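Local coordinates for protein ochratoxinase (Aspergillus niger, PDB 4C65) that hydrolyses the amide bond of ochratoxin A to release phenylalanine, acting as a zinc-dependent carboxypeptidase of the amidohydrolase superfamily, at residues 285-288 with 289-292. Residues are numbered along the deposited sequence; the frame is centred on the assembly and turned at random.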
loop_
_atom_site.group_PDB
_atom_site.type_symbol
_atom_site.label_atom_id
_atom_site.label_comp_id
_atom_site.label_asym_id
_atom_site.label_seq_id
_atom_site.Cartn_x
_atom_site.Cartn_y
_atom_site.Cartn_z
ATOM N N VAL A 285 -26.972 9.811 -31.914
ATOM C CA VAL A 285 -27.851 9.918 -30.771
ATOM C C VAL A 285 -27.739 11.318 -30.203
ATOM O O VAL A 285 -26.779 11.646 -29.501
ATOM C CB VAL A 285 -27.478 8.882 -29.709
ATOM C CG1 VAL A 285 -28.438 8.954 -28.529
ATOM C CG2 VAL A 285 -27.475 7.494 -30.332
ATOM N N ALA A 286 -28.754 12.134 -30.464
ATOM C CA ALA A 286 -28.672 13.572 -30.192
ATOM C C ALA A 286 -28.744 13.954 -28.700
ATOM O O ALA A 286 -28.075 14.882 -28.279
ATOM C CB ALA A 286 -29.753 14.303 -30.985
ATOM N N THR A 287 -29.537 13.215 -27.927
ATOM C CA THR A 287 -29.893 13.574 -26.537
ATOM C C THR A 287 -30.319 15.028 -26.406
ATOM O O THR A 287 -29.774 15.780 -25.614
ATOM C CB THR A 287 -28.784 13.228 -25.511
ATOM O OG1 THR A 287 -27.658 14.081 -25.689
ATOM C CG2 THR A 287 -28.319 11.789 -25.666
ATOM N N ARG A 288 -31.327 15.413 -27.182
ATOM C CA ARG A 288 -31.781 16.794 -27.209
ATOM C C ARG A 288 -32.414 17.181 -25.892
ATOM O O ARG A 288 -32.407 18.356 -25.536
ATOM C CB ARG A 288 -32.753 17.034 -28.381
ATOM C CG ARG A 288 -33.252 18.475 -28.539
ATOM C CD ARG A 288 -32.138 19.461 -28.836
ATOM N NE ARG A 288 -32.610 20.834 -28.792
ATOM C CZ ARG A 288 -31.860 21.904 -29.089
ATOM N NH1 ARG A 288 -30.580 21.773 -29.428
ATOM N NH2 ARG A 288 -32.385 23.110 -29.033
ATOM N N SER A 289 -32.936 16.201 -25.154
ATOM C CA SER A 289 -33.551 16.463 -23.837
ATOM C C SER A 289 -32.622 17.225 -22.903
ATOM O O SER A 289 -33.030 18.171 -22.239
ATOM C CB SER A 289 -33.974 15.168 -23.151
ATOM O OG SER A 289 -35.162 14.653 -23.721
ATOM N N VAL A 290 -31.371 16.815 -22.857
ATOM C CA VAL A 290 -30.424 17.418 -21.972
ATOM C C VAL A 290 -30.170 18.891 -22.301
ATOM O O VAL A 290 -30.028 19.737 -21.406
ATOM C CB VAL A 290 -29.168 16.525 -21.968
ATOM C CG1 VAL A 290 -27.920 17.174 -22.549
ATOM C CG2 VAL A 290 -28.903 15.945 -20.592
ATOM N N ILE A 291 -30.124 19.206 -23.586
ATOM C CA ILE A 291 -30.008 20.602 -24.029
ATOM C C ILE A 291 -31.249 21.390 -23.635
ATOM O O ILE A 291 -31.146 22.540 -23.207
ATOM C CB ILE A 291 -29.781 20.724 -25.554
ATOM C CG1 ILE A 291 -28.302 20.578 -25.909
ATOM C CG2 ILE A 291 -29.998 22.149 -26.034
ATOM C CD1 ILE A 291 -27.584 19.271 -25.977
ATOM N N GLU A 292 -32.415 20.778 -23.806
ATOM C CA GLU A 292 -33.677 21.460 -23.563
ATOM C C GLU A 292 -33.856 21.768 -22.094
ATOM O O GLU A 292 -34.456 22.770 -21.748
ATOM C CB GLU A 292 -34.853 20.636 -24.094
ATOM C CG GLU A 292 -34.931 20.540 -25.619
ATOM C CD GLU A 292 -35.190 21.884 -26.292
ATOM O OE1 GLU A 292 -35.764 22.786 -25.658
ATOM O OE2 GLU A 292 -34.804 22.030 -27.464
#
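Glu292 OE2 is gripped by two nitrogens of one guanidinium: Arg288 NE donates to it at 2.8 Å in a salt bridge, and Arg288 NH2 adds a weak bond at 3.1 Å. NE comes to the anti side of OE2, 23° out of the carboxylate plane, and the guanidinium and carboxylate planes stand 55° apart, unlike a flat two-oxygen pairing. Arg353 of helix 344-354 also bridges OE2, so two positive charges meet at one oxygen and would probably favour the ionised carboxylate. Arg288 reaches along the helix with CG anti to the backbone N (chi1 -178°) and a bend at chi2 that brings NE beside the acid one turn on. Ile291 CG2 lies over one guanidinium face, offset toward the rim and 3.5 Å from Arg288 NH1; that nitrogen donates to Ala314 O and His317 ND1 of helix 304-327, which further fixes the group's rotation. This is an i to i+4 pair near the N-terminal end of helix 288-297, which follows strand 283-285 of the twisted TIM barrel. In the backbone, Glu292 N donates to Arg288 O at 3.0 Å, an i to i+4 bond, while Val290 N makes a weak bond of 3.4 Å to Thr287 O. Thr287, in the loop after the strand, lies beside the zinc ligands His265 and His69: its OG1 bonds to Ala286 O at 2.7 Å and to His265 ND1, a second-shell contact that probably helps to orient the imidazole. The carboxylate of Glu346 takes both neighbours, OE2 accepting from Arg288 N and OE1 hydrogen-bonded to Ser289 OG.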